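Local coordinates for extracellular solute-binding protein, family 1 (Bifidobacterium longum subsp. infantis, PDB 6FTH) that probably captures human milk oligosaccharides outside the cell and hands them to its partner ABC transporter for import, at residues 149-154 with 328-333; 311-316 with 432-437; 209-214 with 296-301. All blocks are in the same frame, centred on the assembly; numbering follows the deposited sequence.

Contact 1. Residues 149-154 with 328-333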
ATOM      1  N   SER A 149      -0.567 -10.889  -2.343  1.00 12.45           N
ATOM      2  CA  SER A 149      -0.392 -11.119  -0.920  1.00 10.48           C
ATOM      3  C   SER A 149       0.950 -10.645  -0.387  1.00 13.44           C
ATOM      4  O   SER A 149       1.071 -10.480   0.836  1.00 14.97           O
ATOM      5  CB  SER A 149      -0.549 -12.593  -0.585  1.00 14.70           C
ATOM      6  OG  SER A 149       0.381 -13.382  -1.297  1.00 24.28           O
ATOM      7  N   GLY A 150       1.948 -10.440  -1.252  1.00 11.84           N
ATOM      8  CA  GLY A 150       3.245  -9.924  -0.841  1.00 12.91           C
ATOM      9  C   GLY A 150       3.242  -8.420  -0.693  1.00 11.63           C
ATOM     10  O   GLY A 150       2.220  -7.755  -0.855  1.00 12.03           O
ATOM     11  N   THR A 151       4.422  -7.876  -0.378  1.00 10.58           N
ATOM     12  CA  THR A 151       4.549  -6.445  -0.167  1.00  9.54           C
ATOM     13  C   THR A 151       4.530  -5.659  -1.484  1.00 11.31           C
ATOM     14  O   THR A 151       4.845  -6.168  -2.564  1.00 12.06           O
ATOM     15  CB  THR A 151       5.767  -6.089   0.684  1.00 10.03           C
ATOM     16  OG1 THR A 151       5.795  -4.669   0.835  1.00 11.67           O
ATOM     17  CG2 THR A 151       7.056  -6.583   0.061  1.00 11.81           C
ATOM     18  N   GLY A 152       4.159  -4.394  -1.372  1.00 10.13           N
ATOM     19  CA  GLY A 152       4.298  -3.458  -2.470  1.00 10.84           C
ATOM     20  C   GLY A 152       5.659  -2.818  -2.590  1.00 11.67           C
ATOM     21  O   GLY A 152       5.923  -2.076  -3.549  1.00 13.77           O
ATOM     22  N   GLN A 153       6.550  -3.090  -1.633  1.00 10.70           N
ATOM     23  CA  GLN A 153       7.828  -2.415  -1.511  1.00 10.55           C
ATOM     24  C   GLN A 153       8.948  -3.321  -2.020  1.00  9.97           C
ATOM     25  O   GLN A 153       9.013  -4.497  -1.644  1.00 10.67           O
ATOM     26  CB  GLN A 153       8.086  -2.111  -0.034  1.00 11.52           C
ATOM     27  CG  GLN A 153       6.920  -1.505   0.690  1.00 12.67           C
ATOM     28  CD  GLN A 153       6.433  -0.235   0.048  1.00 13.03           C
ATOM     29  OE1 GLN A 153       7.228   0.589  -0.407  1.00 13.34           O
ATOM     30  NE2 GLN A 153       5.121  -0.056   0.030  1.00 14.22           N
ATOM     31  N   HIS A 154       9.835  -2.779  -2.869  1.00 11.35           N
ATOM     32  CA  HIS A 154      10.948  -3.541  -3.426  1.00  9.65           C
ATOM     33  C   HIS A 154      12.146  -2.637  -3.660  1.00 11.41           C
ATOM     34  O   HIS A 154      12.006  -1.424  -3.804  1.00 11.17           O
ATOM     35  CB  HIS A 154      10.581  -4.211  -4.765  1.00 12.66           C
ATOM     36  CG  HIS A 154       9.255  -4.851  -4.709  1.00 10.23           C
ATOM     37  ND1 HIS A 154       8.090  -4.140  -4.884  1.00 11.45           N
ATOM     38  CD2 HIS A 154       8.883  -6.104  -4.353  1.00 13.25           C
ATOM     39  CE1 HIS A 154       7.058  -4.935  -4.682  1.00 14.00           C
ATOM     40  NE2 HIS A 154       7.511  -6.127  -4.345  1.00 13.04           N
ATOM     41  N   VAL A 328      15.760  -8.395   7.426  1.00 10.63           N
ATOM     42  CA  VAL A 328      14.355  -8.634   7.109  1.00 10.23           C
ATOM     43  C   VAL A 328      14.001  -7.857   5.851  1.00 10.28           C
ATOM     44  O   VAL A 328      14.858  -7.203   5.261  1.00 10.01           O
ATOM     45  CB  VAL A 328      13.430  -8.281   8.290  1.00 11.48           C
ATOM     46  CG1 VAL A 328      13.771  -9.202   9.474  1.00 12.41           C
ATOM     47  CG2 VAL A 328      13.536  -6.776   8.695  1.00  9.36           C
ATOM     48  N   TRP A 329      12.741  -7.944   5.425  1.00 10.41           N
ATOM     49  CA  TRP A 329      12.212  -7.072   4.394  1.00  9.98           C
ATOM     50  C   TRP A 329      10.787  -6.702   4.804  1.00  8.80           C
ATOM     51  O   TRP A 329      10.190  -7.334   5.676  1.00 10.49           O
ATOM     52  CB  TRP A 329      12.318  -7.675   2.973  1.00  9.63           C
ATOM     53  CG  TRP A 329      11.872  -6.712   1.931  1.00  8.35           C
ATOM     54  CD1 TRP A 329      10.769  -6.819   1.123  1.00 10.31           C
ATOM     55  CD2 TRP A 329      12.485  -5.459   1.614  1.00 10.17           C
ATOM     56  NE1 TRP A 329      10.656  -5.711   0.335  1.00 11.62           N
ATOM     57  CE2 TRP A 329      11.700  -4.860   0.609  1.00 10.05           C
ATOM     58  CE3 TRP A 329      13.602  -4.776   2.101  1.00 10.20           C
ATOM     59  CZ2 TRP A 329      12.002  -3.620   0.084  1.00  9.45           C
ATOM     60  CZ3 TRP A 329      13.897  -3.533   1.570  1.00 11.62           C
ATOM     61  CH2 TRP A 329      13.104  -2.977   0.584  1.00 10.83           C
ATOM     62  N   ASP A 330      10.272  -5.641   4.185  1.00 10.05           N
ATOM     63  CA  ASP A 330       8.953  -5.101   4.500  1.00  8.03           C
ATOM     64  C   ASP A 330       7.906  -6.204   4.535  1.00  9.83           C
ATOM     65  O   ASP A 330       7.830  -7.036   3.634  1.00  9.34           O
ATOM     66  CB  ASP A 330       8.609  -4.051   3.425  1.00  9.10           C
ATOM     67  CG  ASP A 330       7.317  -3.327   3.687  1.00  8.78           C
ATOM     68  OD1 ASP A 330       6.239  -3.888   3.353  1.00 11.34           O
ATOM     69  OD2 ASP A 330       7.402  -2.179   4.217  1.00 10.60           O
ATOM     70  N   GLY A 331       7.061  -6.160   5.563  1.00 10.02           N
ATOM     71  CA  GLY A 331       6.106  -7.214   5.803  1.00 10.84           C
ATOM     72  C   GLY A 331       4.698  -6.933   5.335  1.00 12.31           C
ATOM     73  O   GLY A 331       3.771  -7.645   5.742  1.00 13.00           O
ATOM     74  N   SER A 332       4.499  -5.906   4.520  1.00 11.48           N
ATOM     75  CA  SER A 332       3.163  -5.553   4.101  1.00 11.04           C
ATOM     76  C   SER A 332       2.576  -6.596   3.149  1.00 10.53           C
ATOM     77  O   SER A 332       3.245  -7.500   2.636  1.00 11.67           O
ATOM     78  CB  SER A 332       3.174  -4.230   3.330  1.00 12.50           C
ATOM     79  OG  SER A 332       3.773  -3.152   4.027  1.00 12.02           O
ATOM     80  N   SER A 333       1.285  -6.399   2.895  1.00 12.00           N
ATOM     81  CA  SER A 333       0.500  -7.143   1.931  1.00 10.98           C
ATOM     82  C   SER A 333      -0.254  -6.157   1.061  1.00 11.59           C
ATOM     83  O   SER A 333      -0.860  -5.216   1.574  1.00 13.26           O
ATOM     84  CB  SER A 333      -0.507  -8.041   2.651  1.00 15.80           C
ATOM     85  OG  SER A 333      -1.516  -8.497   1.747  1.00 13.84           O
TER
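Thr-151 and Asp-330 meet through a short hydrogen bond, 2.7 Å from Thr-151 OG1 to Asp-330 OD1. The hydroxyl approaches from above the carboxylate plane, 46° out of it. Asp-330 OD1 takes two more bonds, both from Ser-332: the backbone N of Ser-332 closes an Asx turn at 2.9 Å, and Ser-332 OG arrives on the syn lone pair, the side of OD2. Three donors thus grip one oxygen, which fixes the carboxylate's rotation and would probably favour its charged form. Gln-153 slants across the carboxylate, its CG 3.5 Å from Asp-330 CG.

The second polar link belongs to Trp-329. Its NE1 donates to Gln-153 O over 2.8 Å, with an N-H...O angle of 154°; the acceptor lies in the indole plane, whereas the donor stands above the plane of the carbonyl. The CG2 methyl of Thr-151 sits 3.7 Å from Trp-329 NE1, and His-154 CA closes on Trp-329 CZ2 at an equal distance.

Part of what orients these groups is local. With OG1 anti to its own backbone N (chi1 -180°), Thr-151 can accept from Gln-153 N at 3.0 Å, an ST turn, while still donating to Asp-330. Towards Ser-333 the backbones run close, and Ser-333 CA makes a CA-H...O contact of 3.3 Å with Gly-150 O.

Further out, Asp-330 OD2 is held by Thr-224 OG1 and Phe-226 N, and the Gln-153 amide by Tyr-211 N and Asn-227 OD1. Two turns, each closed by its own side chain, face one another through Thr-151 and Asp-330, whose bond joins the loops leading into strand 154-158 and strand 336-337; this placement is consistent with the interlobe crossover region of a two-lobed solute-binding protein.

Contact 2. Residues 311-316 with 432-437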
ATOM      1  N   TYR A 311      16.798  -4.612 -14.986  1.00 15.46           N
ATOM      2  CA  TYR A 311      16.638  -4.436 -13.544  1.00 13.26           C
ATOM      3  C   TYR A 311      16.092  -5.692 -12.893  1.00 14.39           C
ATOM      4  O   TYR A 311      15.215  -6.370 -13.449  1.00 15.95           O
ATOM      5  CB  TYR A 311      15.730  -3.243 -13.221  1.00 15.01           C
ATOM      6  CG  TYR A 311      16.365  -1.924 -13.558  1.00 15.00           C
ATOM      7  CD1 TYR A 311      16.298  -1.410 -14.849  1.00 15.12           C
ATOM      8  CD2 TYR A 311      17.061  -1.205 -12.605  1.00 13.40           C
ATOM      9  CE1 TYR A 311      16.884  -0.196 -15.163  1.00 15.53           C
ATOM     10  CE2 TYR A 311      17.638   0.019 -12.900  1.00 16.05           C
ATOM     11  CZ  TYR A 311      17.568   0.512 -14.197  1.00 16.18           C
ATOM     12  OH  TYR A 311      18.168   1.717 -14.517  1.00 16.97           O
ATOM     13  N   ILE A 312      16.601  -5.975 -11.691  1.00 13.91           N
ATOM     14  CA  ILE A 312      16.091  -7.067 -10.874  1.00 13.41           C
ATOM     15  C   ILE A 312      15.769  -6.566  -9.472  1.00 11.91           C
ATOM     16  O   ILE A 312      16.370  -5.583  -8.991  1.00 12.59           O
ATOM     17  CB  ILE A 312      17.078  -8.240 -10.792  1.00 13.58           C
ATOM     18  CG1 ILE A 312      18.357  -7.833 -10.045  1.00 15.70           C
ATOM     19  CG2 ILE A 312      17.399  -8.739 -12.213  1.00 13.86           C
ATOM     20  CD1 ILE A 312      19.341  -8.970  -9.796  1.00 15.82           C
ATOM     21  N   PRO A 313      14.849  -7.227  -8.770  1.00 12.19           N
ATOM     22  CA  PRO A 313      14.657  -6.948  -7.346  1.00 11.94           C
ATOM     23  C   PRO A 313      15.721  -7.711  -6.588  1.00 12.32           C
ATOM     24  O   PRO A 313      15.986  -8.881  -6.884  1.00 14.65           O
ATOM     25  CB  PRO A 313      13.268  -7.545  -7.058  1.00 12.47           C
ATOM     26  CG  PRO A 313      12.805  -8.224  -8.376  1.00 13.33           C
ATOM     27  CD  PRO A 313      14.030  -8.359  -9.217  1.00 12.36           C
ATOM     28  N   ILE A 314      16.331  -7.051  -5.609  1.00 12.31           N
ATOM     29  CA  ILE A 314      17.304  -7.728  -4.756  1.00 13.54           C
ATOM     30  C   ILE A 314      16.904  -7.733  -3.291  1.00 12.12           C
ATOM     31  O   ILE A 314      16.291  -6.773  -2.795  1.00 11.24           O
ATOM     32  CB  ILE A 314      18.710  -7.121  -4.866  1.00 12.72           C
ATOM     33  CG1 ILE A 314      18.689  -5.633  -4.533  1.00 12.79           C
ATOM     34  CG2 ILE A 314      19.289  -7.417  -6.240  1.00 15.02           C
ATOM     35  CD1 ILE A 314      20.080  -5.035  -4.341  1.00 15.82           C
ATOM     36  N   PRO A 315      17.294  -8.765  -2.555  1.00  9.97           N
ATOM     37  CA  PRO A 315      17.188  -8.688  -1.097  1.00 10.83           C
ATOM     38  C   PRO A 315      17.934  -7.453  -0.600  1.00 11.30           C
ATOM     39  O   PRO A 315      18.943  -7.032  -1.180  1.00 12.49           O
ATOM     40  CB  PRO A 315      17.880  -9.968  -0.635  1.00 11.19           C
ATOM     41  CG  PRO A 315      17.780 -10.918  -1.849  1.00 12.88           C
ATOM     42  CD  PRO A 315      17.927 -10.024  -3.004  1.00 11.49           C
ATOM     43  N   VAL A 316      17.459  -6.868   0.492  1.00  9.93           N
ATOM     44  CA  VAL A 316      18.110  -5.635   0.948  1.00 10.08           C
ATOM     45  C   VAL A 316      19.481  -5.968   1.528  1.00 11.20           C
ATOM     46  O   VAL A 316      19.620  -6.969   2.240  1.00 11.19           O
ATOM     47  CB  VAL A 316      17.237  -4.899   1.969  1.00 10.48           C
ATOM     48  CG1 VAL A 316      17.213  -5.603   3.354  1.00 11.49           C
ATOM     49  CG2 VAL A 316      17.685  -3.425   2.112  1.00 11.76           C
ATOM     50  N   ASN A 432       8.142 -10.081  -5.993  1.00 11.54           N
ATOM     51  CA  ASN A 432       8.194 -10.527  -4.599  1.00 12.46           C
ATOM     52  C   ASN A 432       8.983 -11.812  -4.398  1.00 12.49           C
ATOM     53  O   ASN A 432       9.347 -12.117  -3.257  1.00 13.38           O
ATOM     54  CB  ASN A 432       6.777 -10.633  -4.031  1.00 11.53           C
ATOM     55  CG  ASN A 432       6.264  -9.274  -3.592  1.00 11.27           C
ATOM     56  OD1 ASN A 432       7.057  -8.419  -3.171  1.00 13.78           O
ATOM     57  ND2 ASN A 432       4.950  -9.037  -3.710  1.00 11.34           N
ATOM     58  N   LYS A 433       9.290 -12.562  -5.449  1.00 12.46           N
ATOM     59  CA  LYS A 433      10.003 -13.818  -5.254  1.00 12.70           C
ATOM     60  C   LYS A 433      11.332 -13.640  -4.531  1.00 12.37           C
ATOM     61  O   LYS A 433      11.639 -14.471  -3.656  1.00 13.65           O
ATOM     62  CB  LYS A 433      10.172 -14.559  -6.590  1.00 15.96           C
ATOM     63  CG  LYS A 433       8.882 -15.151  -7.091  1.00 22.25           C
ATOM     64  CD  LYS A 433       9.070 -15.759  -8.478  1.00 28.97           C
ATOM     65  CE  LYS A 433       7.772 -16.361  -9.016  1.00 36.56           C
ATOM     66  NZ  LYS A 433       8.009 -17.115 -10.288  1.00 40.35           N
ATOM     67  N   PRO A 434      12.151 -12.626  -4.825  1.00 11.39           N
ATOM     68  CA  PRO A 434      13.457 -12.525  -4.157  1.00 11.73           C
ATOM     69  C   PRO A 434      13.365 -12.199  -2.666  1.00 12.84           C
ATOM     70  O   PRO A 434      14.398 -12.272  -1.988  1.00 14.20           O
ATOM     71  CB  PRO A 434      14.171 -11.402  -4.932  1.00 13.99           C
ATOM     72  CG  PRO A 434      13.507 -11.373  -6.258  1.00 13.45           C
ATOM     73  CD  PRO A 434      12.057 -11.682  -5.947  1.00 12.63           C
ATOM     74  N   TYR A 435      12.189 -11.813  -2.155  1.00 11.73           N
ATOM     75  CA  TYR A 435      12.021 -11.409  -0.761  1.00 11.44           C
ATOM     76  C   TYR A 435      11.437 -12.496   0.126  1.00 11.89           C
ATOM     77  O   TYR A 435      11.299 -12.270   1.332  1.00 12.54           O
ATOM     78  CB  TYR A 435      11.153 -10.145  -0.682  1.00 12.12           C
ATOM     79  CG  TYR A 435      11.823  -9.035  -1.418  1.00 11.61           C
ATOM     80  CD1 TYR A 435      12.907  -8.361  -0.877  1.00 10.70           C
ATOM     81  CD2 TYR A 435      11.412  -8.704  -2.691  1.00 11.43           C
ATOM     82  CE1 TYR A 435      13.569  -7.383  -1.591  1.00 12.91           C
ATOM     83  CE2 TYR A 435      12.062  -7.721  -3.405  1.00 12.45           C
ATOM     84  CZ  TYR A 435      13.122  -7.052  -2.852  1.00 11.25           C
ATOM     85  OH  TYR A 435      13.797  -6.073  -3.560  1.00 12.59           O
ATOM     86  N   GLU A 436      11.134 -13.681  -0.412  1.00 11.50           N
ATOM     87  CA  GLU A 436      10.603 -14.745   0.435  1.00 12.40           C
ATOM     88  C   GLU A 436      11.584 -15.141   1.526  1.00 12.64           C
ATOM     89  O   GLU A 436      11.183 -15.367   2.672  1.00 11.86           O
ATOM     90  CB  GLU A 436      10.203 -15.966  -0.394  1.00 19.00           C
ATOM     91  CG  GLU A 436       8.793 -15.878  -0.889  1.00 27.28           C
ATOM     92  CD  GLU A 436       8.187 -17.238  -1.256  1.00 27.50           C
ATOM     93  OE1 GLU A 436       8.188 -17.567  -2.457  1.00 38.67           O
ATOM     94  OE2 GLU A 436       7.700 -17.951  -0.342  1.00 26.15           O
ATOM     95  N   GLU A 437      12.872 -15.189   1.210  1.00 12.87           N
ATOM     96  CA  GLU A 437      13.855 -15.531   2.223  1.00 13.41           C
ATOM     97  C   GLU A 437      13.896 -14.487   3.331  1.00 12.22           C
ATOM     98  O   GLU A 437      13.793 -14.830   4.514  1.00 11.91           O
ATOM     99  CB  GLU A 437      15.234 -15.744   1.593  1.00 12.05           C
ATOM    100  CG  GLU A 437      16.321 -16.027   2.610  1.00 15.16           C
ATOM    101  CD  GLU A 437      16.147 -17.326   3.356  1.00 14.61           C
ATOM    102  OE1 GLU A 437      15.681 -18.312   2.756  1.00 17.81           O
ATOM    103  OE2 GLU A 437      16.508 -17.381   4.551  1.00 16.17           O
TER
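Pro-313, on strand 311-313, begins the contact by laying its ring against Pro-434. Pro-313 CG and Pro-434 CG are 3.9 Å apart and the rings meet at a slant. Pro-434 CG also reaches the carbonyl side, 3.6 Å from Pro-313 O, and Pro-313 CB rests at 3.9 Å from Tyr-435 CE2.

At Ile-314 the contact turns polar. The side chain points away, and it is the carbonyl that faces the second segment: Tyr-435 OH lies 2.7 Å from Ile-314 O, a hydrogen bond that its geometry marks as weak in spite of the short distance. Ile-314 O is only 3.0 Å from Tyr-435 CE1, so it stands obliquely off the phenol, out of the ring plane, rather than straight beyond the hydroxyl. Met-155 N donates to that hydroxyl as well, so OH mediates between two backbone groups.

Pro-315 follows, its CG 3.6 Å from Pro-434 O and its CA 3.9 Å from Tyr-435 CE1. Val-316 comes next, its N near the plane of the phenol ring at the edge. A chi1 of -61° sets Tyr-435 CG beside its own backbone N, anti to the carbonyl carbon, and starts the side chain from the turn; a backbone bond from Tyr-435 N to Asn-432 O, 3.1 Å long, closes that turn.

The turn is the short connection between helix 423-432 and helix 436-439. It lies against Pro-313 and the chain that follows strand 311-313, an outermost strand of its sheet, next to strand 154-158; Tyr-435 also stacks on Trp-329, and Gln-438 of helix 436-439 donates to Val-316 O.

Contact 3. Residues 209-214 with 296-301; sequences TYYSPM and FGWSQD
Tyr-211, third residue of the type II beta turn from Thr-209 to Ser-212, packs on Gly-297 and Trp-298 where strand 292-297 gives way to the N-cap of helix 300-304. In the periplasmic-binding fold, loops that follow such strands generally border the ligand cleft, although no ligand site is defined here.

The phenol is sandwiched. Gly-297 CA lies over one face, a CH-pi contact of 3.9 Å to the Tyr-211 ring centroid, 29° off the normal. Tyr-210 CB covers the centre of the opposite face, 3.7 Å above the plane. The ring reaches this slot with CG beside its backbone N at a chi1 of -32°, well short of the staggered value, which suggests some torsional strain. Its outer end then comes up to Trp-298, with Tyr-211 OH 3.3 Å from Trp-298 CB, and the two side chains slant across one another.

At the root of the ring, Tyr-211 CB touches Phe-296 CB at 3.9 Å. The Phe-296 ring continues along the end of the turn: Ser-212 O lies over one of its faces, 4.0 Å from Phe-296 CD2, and Pro-213 CA is 4.1 Å from Phe-296 CE2. An ST turn, Met-214 N to Ser-212 OG at 2.9 Å, shapes the chain just beyond.

An alanine at Tyr-211 would probably leave Gly-297 without its CH-pi partner and Trp-298 CB without the hydroxyl beside it, opening a gap next to Tyr-210, though the touch of CB on Phe-296 would remain.

No hydrogen bond crosses between 209-214 and 296-301. A polar link runs instead to His-154, which donates to Gly-297 O; cohesion between the two segments therefore rests on shape and dispersion.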
ATOM      1  N   THR A 209       6.358   6.916   3.192  1.00 14.78           N
ATOM      2  CA  THR A 209       5.531   6.650   2.022  1.00 14.89           C
ATOM      3  C   THR A 209       5.874   5.302   1.402  1.00 12.89           C
ATOM      4  O   THR A 209       6.866   4.658   1.750  1.00 12.40           O
ATOM      5  CB  THR A 209       5.739   7.749   0.969  1.00 13.08           C
ATOM      6  OG1 THR A 209       7.046   7.624   0.405  1.00 14.60           O
ATOM      7  CG2 THR A 209       5.596   9.160   1.598  1.00 14.80           C
ATOM      8  N   TYR A 210       5.061   4.890   0.434  1.00 12.36           N
ATOM      9  CA  TYR A 210       5.500   3.834  -0.458  1.00 12.48           C
ATOM     10  C   TYR A 210       6.883   4.185  -0.991  1.00 11.74           C
ATOM     11  O   TYR A 210       7.184   5.347  -1.285  1.00 13.13           O
ATOM     12  CB  TYR A 210       4.543   3.696  -1.636  1.00 13.32           C
ATOM     13  CG  TYR A 210       3.376   2.779  -1.399  1.00 14.36           C
ATOM     14  CD1 TYR A 210       2.469   3.019  -0.367  1.00 14.32           C
ATOM     15  CD2 TYR A 210       3.178   1.663  -2.211  1.00 15.23           C
ATOM     16  CE1 TYR A 210       1.391   2.173  -0.161  1.00 14.76           C
ATOM     17  CE2 TYR A 210       2.104   0.801  -2.007  1.00 19.47           C
ATOM     18  CZ  TYR A 210       1.217   1.067  -0.976  1.00 15.68           C
ATOM     19  OH  TYR A 210       0.152   0.214  -0.776  1.00 21.28           O
ATOM     20  N   TYR A 211       7.740   3.189  -1.080  1.00 12.03           N
ATOM     21  CA  TYR A 211       9.065   3.326  -1.680  1.00 12.57           C
ATOM     22  C   TYR A 211       9.945   4.304  -0.907  1.00 12.55           C
ATOM     23  O   TYR A 211      10.904   4.855  -1.438  1.00 14.85           O
ATOM     24  CB  TYR A 211       8.993   3.675  -3.179  1.00 12.76           C
ATOM     25  CG  TYR A 211       7.765   3.082  -3.880  1.00 13.27           C
ATOM     26  CD1 TYR A 211       7.424   1.746  -3.736  1.00 14.00           C
ATOM     27  CD2 TYR A 211       6.905   3.892  -4.637  1.00 13.77           C
ATOM     28  CE1 TYR A 211       6.276   1.231  -4.312  1.00 15.05           C
ATOM     29  CE2 TYR A 211       5.772   3.380  -5.225  1.00 15.25           C
ATOM     30  CZ  TYR A 211       5.453   2.052  -5.058  1.00 15.69           C
ATOM     31  OH  TYR A 211       4.318   1.514  -5.615  1.00 18.88           O
ATOM     32  N   SER A 212       9.661   4.464   0.382  1.00 11.94           N
ATOM     33  CA  SER A 212      10.420   5.370   1.221  1.00 12.08           C
ATOM     34  C   SER A 212      11.891   4.958   1.278  1.00 12.04           C
ATOM     35  O   SER A 212      12.191   3.762   1.373  1.00 11.23           O
ATOM     36  CB  SER A 212       9.870   5.291   2.642  1.00 12.96           C
ATOM     37  OG  SER A 212      10.664   6.056   3.529  1.00 12.42           O
ATOM     38  N   PRO A 213      12.829   5.919   1.309  1.00 12.86           N
ATOM     39  CA  PRO A 213      14.228   5.572   1.603  1.00 12.73           C
ATOM     40  C   PRO A 213      14.359   4.816   2.915  1.00 11.90           C
ATOM     41  O   PRO A 213      15.332   4.075   3.103  1.00 12.16           O
ATOM     42  CB  PRO A 213      14.951   6.932   1.676  1.00 13.11           C
ATOM     43  CG  PRO A 213      13.844   7.975   1.844  1.00 12.60           C
ATOM     44  CD  PRO A 213      12.630   7.370   1.151  1.00 13.63           C
ATOM     45  N   MET A 214      13.396   4.984   3.824  1.00 10.43           N
ATOM     46  CA  MET A 214      13.515   4.290   5.111  1.00 12.11           C
ATOM     47  C   MET A 214      13.214   2.814   5.010  1.00 12.90           C
ATOM     48  O   MET A 214      13.232   2.109   6.020  1.00 11.32           O
ATOM     49  CB  MET A 214      12.659   4.963   6.183  1.00 13.86           C
ATOM     50  CG  MET A 214      13.100   6.373   6.487  1.00 18.79           C
ATOM     51  SD  MET A 214      14.868   6.420   6.776  1.00 26.56           S
ATOM     52  CE  MET A 214      15.228   8.182   6.805  1.00 24.72           C
ATOM     53  N   PHE A 296      13.809   2.233  -5.168  1.00 11.27           N
ATOM     54  CA  PHE A 296      12.726   1.470  -4.559  1.00 12.11           C
ATOM     55  C   PHE A 296      11.456   1.633  -5.372  1.00 12.37           C
ATOM     56  O   PHE A 296      11.180   2.721  -5.893  1.00 13.58           O
ATOM     57  CB  PHE A 296      12.488   1.923  -3.114  1.00 11.10           C
ATOM     58  CG  PHE A 296      13.664   1.724  -2.208  1.00 11.80           C
ATOM     59  CD1 PHE A 296      14.015   0.465  -1.767  1.00 13.51           C
ATOM     60  CD2 PHE A 296      14.413   2.804  -1.775  1.00 12.10           C
ATOM     61  CE1 PHE A 296      15.106   0.298  -0.919  1.00 14.49           C
ATOM     62  CE2 PHE A 296      15.493   2.650  -0.937  1.00 11.42           C
ATOM     63  CZ  PHE A 296      15.836   1.409  -0.490  1.00 10.49           C
ATOM     64  N   GLY A 297      10.671   0.568  -5.479  1.00 11.95           N
ATOM     65  CA  GLY A 297       9.454   0.672  -6.255  1.00 10.62           C
ATOM     66  C   GLY A 297       8.581  -0.556  -6.151  1.00 13.40           C
ATOM     67  O   GLY A 297       8.798  -1.439  -5.314  1.00 13.15           O
ATOM     68  N   TRP A 298       7.578  -0.600  -7.037  1.00 13.56           N
ATOM     69  CA  TRP A 298       6.513  -1.604  -7.072  1.00 12.91           C
ATOM     70  C   TRP A 298       6.862  -2.788  -7.960  1.00 13.25           C
ATOM     71  O   TRP A 298       6.741  -3.941  -7.534  1.00 13.73           O
ATOM     72  CB  TRP A 298       5.248  -0.921  -7.617  1.00 13.44           C
ATOM     73  CG  TRP A 298       4.081  -1.800  -7.915  1.00 13.67           C
ATOM     74  CD1 TRP A 298       3.729  -2.305  -9.140  1.00 15.71           C
ATOM     75  CD2 TRP A 298       3.088  -2.251  -6.998  1.00 13.93           C
ATOM     76  NE1 TRP A 298       2.576  -3.055  -9.033  1.00 14.88           N
ATOM     77  CE2 TRP A 298       2.167  -3.038  -7.724  1.00 13.67           C
ATOM     78  CE3 TRP A 298       2.888  -2.074  -5.629  1.00 16.13           C
ATOM     79  CZ2 TRP A 298       1.047  -3.616  -7.136  1.00 14.23           C
ATOM     80  CZ3 TRP A 298       1.770  -2.667  -5.045  1.00 14.97           C
ATOM     81  CH2 TRP A 298       0.880  -3.429  -5.794  1.00 15.77           C
ATOM     82  N   SER A 299       7.289  -2.523  -9.198  1.00 13.49           N
ATOM     83  CA  SER A 299       7.690  -3.570 -10.139  1.00 13.26           C
ATOM     84  C   SER A 299       8.660  -2.956 -11.141  1.00 12.71           C
ATOM     85  O   SER A 299       8.680  -1.738 -11.326  1.00 14.55           O
ATOM     86  CB  SER A 299       6.488  -4.158 -10.880  1.00 16.44           C
ATOM     87  OG  SER A 299       6.000  -3.212 -11.808  1.00 16.09           O
ATOM     88  N   GLN A 300       9.466  -3.810 -11.778  1.00 15.62           N
ATOM     89  CA  GLN A 300      10.394  -3.285 -12.780  1.00 15.38           C
ATOM     90  C   GLN A 300       9.649  -2.567 -13.889  1.00 16.51           C
ATOM     91  O   GLN A 300      10.081  -1.505 -14.344  1.00 16.87           O
ATOM     92  CB  GLN A 300      11.312  -4.364 -13.319  1.00 15.81           C
ATOM     93  CG  GLN A 300      12.140  -5.042 -12.262  1.00 15.67           C
ATOM     94  CD  GLN A 300      11.512  -6.340 -11.816  1.00 18.42           C
ATOM     95  OE1 GLN A 300      10.434  -6.352 -11.219  1.00 17.76           O
ATOM     96  NE2 GLN A 300      12.176  -7.458 -12.114  1.00 18.70           N
ATOM     97  N   ASP A 301       8.500  -3.096 -14.315  1.00 15.52           N
ATOM     98  CA  ASP A 301       7.760  -2.416 -15.372  1.00 18.83           C
ATOM     99  C   ASP A 301       7.305  -1.035 -14.932  1.00 18.76           C
ATOM    100  O   ASP A 301       7.440  -0.057 -15.675  1.00 18.73           O
ATOM    101  CB  ASP A 301       6.558  -3.244 -15.826  1.00 16.39           C
ATOM    102  CG  ASP A 301       5.860  -2.613 -17.023  1.00 19.16           C
ATOM    103  OD1 ASP A 301       6.336  -2.810 -18.167  1.00 21.53           O
ATOM    104  OD2 ASP A 301       4.876  -1.880 -16.816  1.00 23.22           O
TER

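How the contacts relate
Centres of contacts 1 and 2, and of contacts 1 and 3, lie about 10 Å apart; contacts 2 and 3 are about 12 Å apart. Along the chain, contact 3 is nested inside the loop closed by contact 1 and ends before contact 2 opens, while contacts 1 and 2 interleave. All three reach the mixed sheet of strands 197-199, 292-297, 154-158 and 311-313. His-154 of contact 1, at the start of the strand between the other two contacts' strands, reaches both of those contacts through its imidazole. Widely separated parts of the sequence thus converge on one sheet, beside the probable junction between the lobes.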